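Transcriptional regulator (Streptococcus thermophilus LMD-9, PDB 5JUF) probably activates transcription of competence genes as a quorum-sensing regulator of the RNPP family, controlled by the ComS-derived peptide. Local coordinates at residues V34-R39 with L49-Y54; Q151-R156 with F184-K189; R190-E195 with V230-A235. One frame throughout, in Å; residues are numbered along the deposited sequence.

Interaction 1. Residues V34-R39 with L49-Y54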
loop_
_atom_site.group_PDB
_atom_site.type_symbol
_atom_site.label_atom_id
_atom_site.label_comp_id
_atom_site.label_asym_id
_atom_site.label_seq_id
_atom_site.Cartn_x
_atom_site.Cartn_y
_atom_site.Cartn_z
ATOM N N VAL A 34 18.901 8.553 -6.888
ATOM C CA VAL A 34 19.578 9.846 -6.836
ATOM C C VAL A 34 18.661 10.914 -6.251
ATOM O O VAL A 34 19.081 11.697 -5.393
ATOM C CB VAL A 34 20.127 10.233 -8.224
ATOM C CG1 VAL A 34 20.618 11.693 -8.238
ATOM C CG2 VAL A 34 21.279 9.291 -8.590
ATOM N N ARG A 35 17.397 10.964 -6.680
ATOM C CA ARG A 35 16.488 11.964 -6.102
ATOM C C ARG A 35 16.277 11.731 -4.600
ATOM O O ARG A 35 16.205 12.689 -3.823
ATOM C CB ARG A 35 15.144 11.980 -6.848
ATOM C CG ARG A 35 15.261 12.521 -8.298
ATOM C CD ARG A 35 13.911 12.662 -9.009
ATOM N NE ARG A 35 13.270 11.373 -9.270
ATOM C CZ ARG A 35 12.107 11.233 -9.894
ATOM N NH1 ARG A 35 11.453 12.300 -10.333
ATOM N NH2 ARG A 35 11.598 10.029 -10.084
ATOM N N GLN A 36 16.198 10.469 -4.170
ATOM C CA GLN A 36 16.102 10.187 -2.736
ATOM C C GLN A 36 17.333 10.687 -1.994
ATOM O O GLN A 36 17.222 11.246 -0.896
ATOM C CB GLN A 36 15.914 8.686 -2.489
ATOM C CG GLN A 36 14.511 8.163 -2.860
ATOM C CD GLN A 36 14.437 6.647 -2.955
ATOM O OE1 GLN A 36 15.438 5.938 -2.781
ATOM N NE2 GLN A 36 13.240 6.136 -3.247
ATOM N N LEU A 37 18.521 10.496 -2.581
ATOM C CA LEU A 37 19.732 10.961 -1.922
ATOM C C LEU A 37 19.788 12.486 -1.894
ATOM O O LEU A 37 20.176 13.067 -0.879
ATOM C CB LEU A 37 20.974 10.367 -2.599
ATOM C CG LEU A 37 22.329 10.874 -2.065
ATOM C CD1 LEU A 37 22.520 10.570 -0.574
ATOM C CD2 LEU A 37 23.486 10.281 -2.894
ATOM N N ILE A 38 19.357 13.150 -2.973
ATOM C CA ILE A 38 19.315 14.617 -2.989
ATOM C C ILE A 38 18.441 15.147 -1.857
ATOM O O ILE A 38 18.802 16.107 -1.154
ATOM C CB ILE A 38 18.818 15.132 -4.353
ATOM C CG1 ILE A 38 19.901 14.949 -5.419
ATOM C CG2 ILE A 38 18.414 16.601 -4.262
ATOM C CD1 ILE A 38 19.387 15.188 -6.839
ATOM N N ARG A 39 17.255 14.561 -1.693
ATOM C CA ARG A 39 16.346 15.035 -0.648
ATOM C C ARG A 39 16.928 14.802 0.740
ATOM O O ARG A 39 16.762 15.635 1.641
ATOM C CB ARG A 39 14.982 14.354 -0.800
ATOM C CG ARG A 39 14.136 14.938 -1.932
ATOM C CD ARG A 39 12.716 14.376 -1.891
ATOM N NE ARG A 39 12.668 12.926 -2.099
ATOM C CZ ARG A 39 12.555 12.352 -3.289
ATOM N NH1 ARG A 39 12.499 13.107 -4.398
ATOM N NH2 ARG A 39 12.509 11.030 -3.380
ATOM N N LEU A 49 16.276 3.629 8.516
ATOM C CA LEU A 49 17.346 2.723 8.918
ATOM C C LEU A 49 17.961 2.014 7.719
ATOM O O LEU A 49 19.186 1.896 7.620
ATOM C CB LEU A 49 16.809 1.684 9.910
ATOM C CG LEU A 49 16.968 2.043 11.380
ATOM C CD1 LEU A 49 16.447 0.911 12.282
ATOM C CD2 LEU A 49 18.436 2.326 11.643
ATOM N N ASP A 50 17.121 1.524 6.805
ATOM C CA ASP A 50 17.619 0.784 5.648
ATOM C C ASP A 50 18.443 1.681 4.722
ATOM O O ASP A 50 19.537 1.299 4.292
ATOM C CB ASP A 50 16.452 0.152 4.887
ATOM C CG ASP A 50 15.827 -1.035 5.631
ATOM O OD1 ASP A 50 16.457 -1.595 6.557
ATOM O OD2 ASP A 50 14.695 -1.412 5.273
ATOM N N ARG A 51 17.934 2.873 4.398
ATOM C CA ARG A 51 18.704 3.791 3.547
ATOM C C ARG A 51 19.995 4.232 4.223
ATOM O O ARG A 51 21.042 4.353 3.569
ATOM C CB ARG A 51 17.869 5.024 3.191
ATOM C CG ARG A 51 16.532 4.718 2.524
ATOM C CD ARG A 51 16.531 4.947 1.036
ATOM N NE ARG A 51 15.164 5.038 0.524
ATOM C CZ ARG A 51 14.507 4.044 -0.069
ATOM N NH1 ARG A 51 15.085 2.876 -0.266
ATOM N NH2 ARG A 51 13.263 4.224 -0.480
ATOM N N LEU A 52 19.933 4.522 5.526
ATOM C CA LEU A 52 21.136 4.927 6.246
ATOM C C LEU A 52 22.174 3.809 6.241
ATOM O O LEU A 52 23.370 4.061 6.043
ATOM C CB LEU A 52 20.780 5.325 7.682
ATOM C CG LEU A 52 21.907 5.966 8.506
ATOM C CD1 LEU A 52 22.276 7.319 7.927
ATOM C CD2 LEU A 52 21.548 6.090 9.996
ATOM N N SER A 53 21.736 2.564 6.456
ATOM C CA SER A 53 22.669 1.437 6.414
ATOM C C SER A 53 23.314 1.296 5.037
ATOM O O SER A 53 24.523 1.055 4.928
ATOM C CB SER A 53 21.949 0.147 6.797
ATOM O OG SER A 53 22.816 -0.960 6.636
ATOM N N TYR A 54 22.521 1.439 3.972
ATOM C CA TYR A 54 23.074 1.413 2.619
ATOM C C TYR A 54 24.098 2.528 2.415
ATOM O O TYR A 54 25.191 2.297 1.882
ATOM C CB TYR A 54 21.944 1.535 1.586
ATOM C CG TYR A 54 22.450 1.633 0.156
ATOM C CD1 TYR A 54 22.858 0.489 -0.535
ATOM C CD2 TYR A 54 22.533 2.867 -0.499
ATOM C CE1 TYR A 54 23.344 0.571 -1.849
ATOM C CE2 TYR A 54 23.037 2.958 -1.807
ATOM C CZ TYR A 54 23.431 1.801 -2.472
ATOM O OH TYR A 54 23.918 1.888 -3.767
#
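Gln36 OE1 lies over one face of the Arg51 guanidinium, 3.4 Å from Arg51 CZ and set off from the centre of the group. Bonded at both ends, OE1 to the backbone N of Thr33 just before helix 34-41 and NE2 to Gln151 OE1 on helix 139-152, the amide of Gln36 lies only 17° from the guanidinium plane, although the two side chains cross at about a right angle. OE1 therefore meets Arg51 from above and not along an N-H; the 3.4 Å approach of Gln36 OE1 to Arg51 NE has too poor an angle for a bond. Beside it, Gln36 NE2 and Arg51 NH2 are two donors facing each other at 3.4 Å. Arg51 reaches across from helix 49-59 because its chain bends at CG (chi2 -103°). Helix 34-41 probably corresponds to the recognition helix of the helix-turn-helix fold, and its Arg35 forms salt bridges with Glu146 and Asp147. Across this contact the amide dipole probably offers its negative end to the cationic face. An amide laid over a guanidinium without a bond between them, and oriented by Thr33 and Gln151, is consistent with the helix-turn-helix part being held against the tetratricopeptide part in the apo form.

Interaction 2. Residues Q151-R156 with F184-K189. With SO4 (sulfate ion), chain D.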
loop_
_atom_site.group_PDB
_atom_site.type_symbol
_atom_site.label_atom_id
_atom_site.label_comp_id
_atom_site.label_asym_id
_atom_site.label_seq_id
_atom_site.Cartn_x
_atom_site.Cartn_y
_atom_site.Cartn_z
ATOM N N GLN A 151 11.524 1.058 -7.152
ATOM C CA GLN A 151 12.172 0.098 -6.264
ATOM C C GLN A 151 11.264 -1.090 -5.957
ATOM O O GLN A 151 11.716 -2.238 -5.979
ATOM C CB GLN A 151 12.597 0.810 -4.977
ATOM C CG GLN A 151 13.712 1.832 -5.249
ATOM C CD GLN A 151 14.030 2.714 -4.063
ATOM O OE1 GLN A 151 13.139 3.095 -3.299
ATOM N NE2 GLN A 151 15.304 3.076 -3.918
ATOM N N VAL A 152 9.989 -0.843 -5.672
ATOM C CA VAL A 152 9.092 -1.943 -5.307
ATOM C C VAL A 152 8.869 -2.873 -6.491
ATOM O O VAL A 152 8.777 -4.095 -6.328
ATOM C CB VAL A 152 7.758 -1.389 -4.777
ATOM C CG1 VAL A 152 6.726 -2.508 -4.622
ATOM C CG2 VAL A 152 7.967 -0.714 -3.455
ATOM N N LYS A 153 8.782 -2.318 -7.707
ATOM C CA LYS A 153 8.459 -3.153 -8.856
ATOM C C LYS A 153 9.567 -4.147 -9.186
ATOM O O LYS A 153 9.322 -5.098 -9.938
ATOM C CB LYS A 153 8.135 -2.279 -10.082
ATOM C CG LYS A 153 9.351 -1.832 -10.849
ATOM C CD LYS A 153 8.960 -1.144 -12.148
ATOM C CE LYS A 153 8.086 0.058 -11.885
ATOM N NZ LYS A 153 7.802 0.842 -13.128
ATOM N N ARG A 154 10.764 -3.972 -8.625
ATOM C CA ARG A 154 11.842 -4.942 -8.776
ATOM C C ARG A 154 11.846 -6.021 -7.693
ATOM O O ARG A 154 12.540 -7.035 -7.856
ATOM C CB ARG A 154 13.206 -4.240 -8.772
ATOM C CG ARG A 154 13.346 -3.065 -9.725
ATOM C CD ARG A 154 14.779 -2.525 -9.694
ATOM N NE ARG A 154 14.860 -1.070 -9.836
ATOM C CZ ARG A 154 16.001 -0.406 -10.020
ATOM N NH1 ARG A 154 16.011 0.923 -10.137
ATOM N NH2 ARG A 154 17.141 -1.083 -10.094
ATOM N N LYS A 155 11.089 -5.838 -6.612
ATOM C CA LYS A 155 11.083 -6.758 -5.479
ATOM C C LYS A 155 10.141 -7.939 -5.712
ATOM O O LYS A 155 9.178 -7.858 -6.476
ATOM C CB LYS A 155 10.649 -6.022 -4.200
ATOM C CG LYS A 155 11.598 -4.848 -3.820
ATOM C CD LYS A 155 11.150 -4.130 -2.537
ATOM C CE LYS A 155 11.369 -4.999 -1.300
ATOM N NZ LYS A 155 11.170 -4.257 -0.010
ATOM N N ARG A 156 10.429 -9.047 -5.014
ATOM C CA ARG A 156 9.542 -10.199 -4.973
ATOM C C ARG A 156 8.928 -10.443 -3.605
ATOM O O ARG A 156 7.900 -11.128 -3.523
ATOM C CB ARG A 156 10.287 -11.462 -5.435
ATOM C CG ARG A 156 10.576 -11.395 -6.918
ATOM C CD ARG A 156 11.658 -12.355 -7.387
ATOM N NE ARG A 156 12.316 -11.763 -8.550
ATOM C CZ ARG A 156 11.947 -11.974 -9.808
ATOM N NH1 ARG A 156 10.936 -12.789 -10.077
ATOM N NH2 ARG A 156 12.592 -11.374 -10.797
ATOM N N PHE A 184 1.353 -4.973 -14.951
ATOM C CA PHE A 184 0.252 -5.331 -14.063
ATOM C C PHE A 184 0.298 -6.816 -13.723
ATOM O O PHE A 184 0.184 -7.203 -12.550
ATOM C CB PHE A 184 -1.077 -4.930 -14.713
ATOM C CG PHE A 184 -2.297 -5.179 -13.855
ATOM C CD1 PHE A 184 -2.431 -4.590 -12.610
ATOM C CD2 PHE A 184 -3.333 -5.965 -14.326
ATOM C CE1 PHE A 184 -3.562 -4.813 -11.840
ATOM C CE2 PHE A 184 -4.467 -6.183 -13.565
ATOM C CZ PHE A 184 -4.582 -5.607 -12.323
ATOM N N GLU A 185 0.506 -7.663 -14.739
ATOM C CA GLU A 185 0.600 -9.103 -14.508
ATOM C C GLU A 185 1.761 -9.444 -13.584
ATOM O O GLU A 185 1.642 -10.325 -12.725
ATOM C CB GLU A 185 0.762 -9.840 -15.839
ATOM C CG GLU A 185 -0.473 -9.814 -16.731
ATOM C CD GLU A 185 -1.634 -10.598 -16.153
ATOM O OE1 GLU A 185 -2.785 -10.345 -16.565
ATOM O OE2 GLU A 185 -1.396 -11.467 -15.289
ATOM N N ARG A 186 2.905 -8.788 -13.781
ATOM C CA ARG A 186 4.060 -9.003 -12.920
ATOM C C ARG A 186 3.747 -8.637 -11.474
ATOM O O ARG A 186 4.046 -9.401 -10.551
ATOM C CB ARG A 186 5.239 -8.186 -13.444
ATOM C CG ARG A 186 6.554 -8.426 -12.733
ATOM C CD ARG A 186 7.700 -7.760 -13.507
ATOM N NE ARG A 186 8.162 -6.523 -12.878
ATOM C CZ ARG A 186 8.754 -5.527 -13.532
ATOM N NH1 ARG A 186 9.146 -4.445 -12.881
ATOM N NH2 ARG A 186 8.939 -5.606 -14.841
ATOM N N ILE A 187 3.138 -7.468 -11.257
ATOM C CA ILE A 187 2.768 -7.067 -9.899
ATOM C C ILE A 187 1.744 -8.034 -9.312
ATOM O O ILE A 187 1.869 -8.457 -8.156
ATOM C CB ILE A 187 2.249 -5.618 -9.890
ATOM C CG1 ILE A 187 3.332 -4.645 -10.357
ATOM C CG2 ILE A 187 1.774 -5.202 -8.477
ATOM C CD1 ILE A 187 4.509 -4.523 -9.406
ATOM N N ILE A 188 0.714 -8.390 -10.094
ATOM C CA ILE A 188 -0.331 -9.316 -9.630
ATOM C C ILE A 188 0.291 -10.611 -9.131
ATOM O O ILE A 188 -0.018 -11.094 -8.036
ATOM C CB ILE A 188 -1.333 -9.629 -10.764
ATOM C CG1 ILE A 188 -2.227 -8.448 -11.107
ATOM C CG2 ILE A 188 -2.195 -10.833 -10.412
ATOM C CD1 ILE A 188 -2.239 -7.400 -10.102
ATOM N N LYS A 189 1.131 -11.223 -9.972
ATOM C CA LYS A 189 1.717 -12.518 -9.648
ATOM C C LYS A 189 2.512 -12.454 -8.354
ATOM O O LYS A 189 2.458 -13.378 -7.538
ATOM C CB LYS A 189 2.614 -12.988 -10.792
ATOM C CG LYS A 189 3.498 -14.187 -10.418
ATOM C CD LYS A 189 4.472 -14.610 -11.525
ATOM C CE LYS A 189 5.323 -15.799 -11.069
ATOM N NZ LYS A 189 6.226 -16.336 -12.125
HETATM S S SO4 D . 8.729 -13.646 -10.968
HETATM O O1 SO4 D . 8.566 -14.864 -11.757
HETATM O O2 SO4 D . 7.654 -13.546 -9.984
HETATM O O3 SO4 D . 10.021 -13.685 -10.285
HETATM O O4 SO4 D . 8.693 -12.488 -11.863
#
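Arg186 of helix 181-192 donates to the backbone oxygen of Lys153, in the turn Val152-Lys155 at the C-terminal end of helix 139-152. The main bond runs from Arg186 NH1 to Lys153 O at 3.0 Å with an N-H...O angle of 150°. Its donor stands 61° out of the carbonyl plane, so the guanidinium comes from above the peptide rather than along a lone pair. A second, weak bond joins Arg186 NE to Lys153 O at 3.5 Å, placing this oxygen at the edge of the guanidinium. The chain of Arg186 leaves the helix with CG anti to its N and bends at the CG-CD bond (chi3 104°), which turns that edge to the turn.

Van der Waals contact is modest. Lys153 CG meets the guanidinium at its edge, in plane, 3.3 Å from Arg186 NH1. The nonpolar part is Ile187 CD1, which packs on the backbone at 4.2 Å from Lys153 CA. Lys153 then leads its ammonium away, leaving Lys153 NZ 5.5 Å from Arg186 NH1. Backbone bonding shapes the acceptor: Val152 to Lys155 form a type I beta turn, closed by Lys155 N to Val152 O at 2.9 Å.

Ionic contacts gather at a sulfate, probably from the crystallisation liquor. Lys189 NZ donates to sulfate O1 at 2.8 Å, and Arg190 adds a bond of its own. Arg156 also points at the ion, but its modelled approach is impossibly close and its exact placement is doubtful.

The chemistry implies that Arg186 ties the turn to helix 181-192 through a backbone acceptor, while Lys189 and Arg190 make a site where an anion can sit, though its occupant need not be biological.

Interaction 3. Residues R190-E195 with V230-A235. With SO4 (sulfate ion), chain D.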
loop_
_atom_site.group_PDB
_atom_site.type_symbol
_atom_site.label_atom_id
_atom_site.label_comp_id
_atom_site.label_asym_id
_atom_site.label_seq_id
_atom_site.Cartn_x
_atom_site.Cartn_y
_atom_site.Cartn_z
ATOM N N ARG A 190 3.271 -11.377 -8.151
ATOM C CA ARG A 190 4.083 -11.305 -6.946
ATOM C C ARG A 190 3.213 -11.080 -5.713
ATOM O O ARG A 190 3.469 -11.667 -4.657
ATOM C CB ARG A 190 5.154 -10.232 -7.106
ATOM C CG ARG A 190 6.254 -10.707 -8.080
ATOM C CD ARG A 190 7.200 -9.585 -8.476
ATOM N NE ARG A 190 8.016 -10.004 -9.608
ATOM C CZ ARG A 190 8.971 -9.265 -10.156
ATOM N NH1 ARG A 190 9.240 -8.063 -9.666
ATOM N NH2 ARG A 190 9.654 -9.734 -11.197
ATOM N N VAL A 191 2.155 -10.280 -5.836
ATOM C CA VAL A 191 1.256 -10.092 -4.698
ATOM C C VAL A 191 0.617 -11.419 -4.294
ATOM O O VAL A 191 0.484 -11.729 -3.099
ATOM C CB VAL A 191 0.199 -9.018 -5.015
ATOM C CG1 VAL A 191 -0.938 -9.063 -3.974
ATOM C CG2 VAL A 191 0.841 -7.611 -5.047
ATOM N N LEU A 192 0.237 -12.233 -5.281
ATOM C CA LEU A 192 -0.371 -13.531 -4.999
ATOM C C LEU A 192 0.598 -14.503 -4.341
ATOM O O LEU A 192 0.154 -15.480 -3.725
ATOM C CB LEU A 192 -0.914 -14.139 -6.294
ATOM C CG LEU A 192 -2.140 -13.447 -6.893
ATOM C CD1 LEU A 192 -2.434 -13.990 -8.291
ATOM C CD2 LEU A 192 -3.350 -13.653 -5.957
ATOM N N ASN A 193 1.903 -14.265 -4.466
ATOM C CA ASN A 193 2.929 -15.128 -3.906
ATOM C C ASN A 193 3.379 -14.707 -2.508
ATOM O O ASN A 193 4.222 -15.389 -1.925
ATOM C CB ASN A 193 4.161 -15.160 -4.832
ATOM C CG ASN A 193 3.891 -15.841 -6.166
ATOM O OD1 ASN A 193 3.016 -16.696 -6.284
ATOM N ND2 ASN A 193 4.664 -15.468 -7.180
ATOM N N GLN A 194 2.894 -13.582 -1.979
ATOM C CA GLN A 194 3.249 -13.194 -0.618
ATOM C C GLN A 194 2.715 -14.209 0.389
ATOM O O GLN A 194 1.615 -14.760 0.231
ATOM C CB GLN A 194 2.706 -11.800 -0.295
ATOM C CG GLN A 194 3.265 -10.684 -1.188
ATOM C CD GLN A 194 4.772 -10.756 -1.316
ATOM O OE1 GLN A 194 5.503 -10.500 -0.356
ATOM N NE2 GLN A 194 5.249 -11.127 -2.501
ATOM N N GLU A 195 3.486 -14.474 1.437
ATOM C CA GLU A 195 2.962 -15.417 2.414
ATOM C C GLU A 195 2.070 -14.699 3.421
ATOM O O GLU A 195 2.225 -13.505 3.689
ATOM C CB GLU A 195 4.066 -16.187 3.137
ATOM C CG GLU A 195 5.307 -15.422 3.437
ATOM C CD GLU A 195 6.420 -16.341 3.910
ATOM O OE1 GLU A 195 6.931 -16.135 5.031
ATOM O OE2 GLU A 195 6.772 -17.281 3.163
ATOM N N VAL A 230 -9.313 -14.810 -5.596
ATOM C CA VAL A 230 -10.402 -15.132 -4.673
ATOM C C VAL A 230 -9.906 -16.032 -3.541
ATOM O O VAL A 230 -10.176 -15.778 -2.360
ATOM C CB VAL A 230 -11.571 -15.783 -5.432
ATOM C CG1 VAL A 230 -12.583 -16.383 -4.447
ATOM C CG2 VAL A 230 -12.237 -14.761 -6.352
ATOM N N ASP A 231 -9.192 -17.109 -3.889
ATOM C CA ASP A 231 -8.706 -18.047 -2.878
ATOM C C ASP A 231 -7.740 -17.381 -1.905
ATOM O O ASP A 231 -7.787 -17.647 -0.697
ATOM C CB ASP A 231 -8.036 -19.250 -3.542
ATOM C CG ASP A 231 -9.031 -20.180 -4.199
ATOM O OD1 ASP A 231 -10.225 -20.153 -3.813
ATOM O OD2 ASP A 231 -8.614 -20.945 -5.094
ATOM N N LYS A 232 -6.850 -16.523 -2.402
ATOM C CA LYS A 232 -5.936 -15.871 -1.465
ATOM C C LYS A 232 -6.670 -14.891 -0.558
ATOM O O LYS A 232 -6.313 -14.749 0.617
ATOM C CB LYS A 232 -4.796 -15.160 -2.196
ATOM C CG LYS A 232 -3.603 -14.915 -1.268
ATOM C CD LYS A 232 -2.429 -14.278 -1.962
ATOM C CE LYS A 232 -1.189 -14.265 -1.060
ATOM N NZ LYS A 232 -0.495 -15.595 -0.932
ATOM N N ALA A 233 -7.693 -14.207 -1.073
ATOM C CA ALA A 233 -8.473 -13.316 -0.221
ATOM C C ALA A 233 -9.173 -14.105 0.884
ATOM O O ALA A 233 -9.212 -13.670 2.042
ATOM C CB ALA A 233 -9.491 -12.537 -1.065
ATOM N N LEU A 234 -9.719 -15.276 0.545
ATOM C CA LEU A 234 -10.375 -16.102 1.556
ATOM C C LEU A 234 -9.377 -16.593 2.599
ATOM O O LEU A 234 -9.701 -16.691 3.787
ATOM C CB LEU A 234 -11.081 -17.287 0.892
ATOM C CG LEU A 234 -12.323 -16.976 0.043
ATOM C CD1 LEU A 234 -12.744 -18.212 -0.711
ATOM C CD2 LEU A 234 -13.461 -16.467 0.913
ATOM N N ALA A 235 -8.155 -16.906 2.174
ATOM C CA ALA A 235 -7.137 -17.350 3.120
ATOM C C ALA A 235 -6.735 -16.227 4.074
ATOM O O ALA A 235 -6.546 -16.464 5.272
ATOM C CB ALA A 235 -5.912 -17.870 2.363
HETATM S S SO4 D . 8.729 -13.646 -10.968
HETATM O O1 SO4 D . 8.566 -14.864 -11.757
HETATM O O2 SO4 D . 7.654 -13.546 -9.984
HETATM O O3 SO4 D . 10.021 -13.685 -10.285
HETATM O O4 SO4 D . 8.693 -12.488 -11.863
#
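Lys232 reaches from helix 226-240 to two backbone oxygens near the C-terminal end of helix 181-192, and this is the tight part of the contact. Its chain is extended as far as CE and then bends (chi4 76°), bringing Lys232 NZ to Leu192 O at 2.9 Å and also to Gln194 O. The bond from Lys232 NZ to Gln194 O, at 2.5 Å, is unusually short and its exact value is doubtful. The two acceptors are used differently: NZ lies in the carbonyl plane of Gln194 but well above that of Leu192. The aliphatic stem is packed as well, with Lys232 CD 3.7 Å from Leu192 CA and 4.1 Å from Leu192 CD2. Leu192 also touches Thr228 and Val229 of helix 226-240.

Behind the lysine, the turn is braced from within. Gln194 NE2 donates to Arg190 O at 2.8 Å in an almost perfectly straight bond (179°), and Asn193 N meets Arg190 O from the opposite face of its plane at 3.0 Å. The amide of Gln194 is bonded further to Arg156 O and Phe158 N, so its rotation is fixed from both ends.

The loose side is different. Asn193 and Glu195 are exposed and start away from helix 226-240, and Arg190 turns to the sulfate instead: Arg190 NH2 donates to sulfate O4 at 3.0 Å, with a weak bond from NE to the same oxygen.

Helices 181-192 and 226-240 are separated in sequence by helix 200-219, on which Val191 and Leu192 also pack. Direct contact between helices two apart in the chain, as between equivalent helices of successive hairpins, is typical of the tetratricopeptide solenoid.

From the N terminus, interaction 1 closes first, joining helices 34-41 and 49-59 across a short loop in the helix-turn-helix region. Interaction 2 follows, bringing the end of helix 139-152 to helix 181-192 around helix 160-173, and interaction 3 carries the array on to helix 226-240 around helix 200-219. The three are in series; none nests within or crosses another. Interactions 1 and 2 touch at the interface of the DNA-binding and tetratricopeptide parts. Interactions 2 and 3 share helix 181-192 and the sulfate, and the turn at the end of helix 139-152 meets the end of helix 181-192. Interactions 1 and 3 stay apart, their nearest atoms about 14 Å from each other.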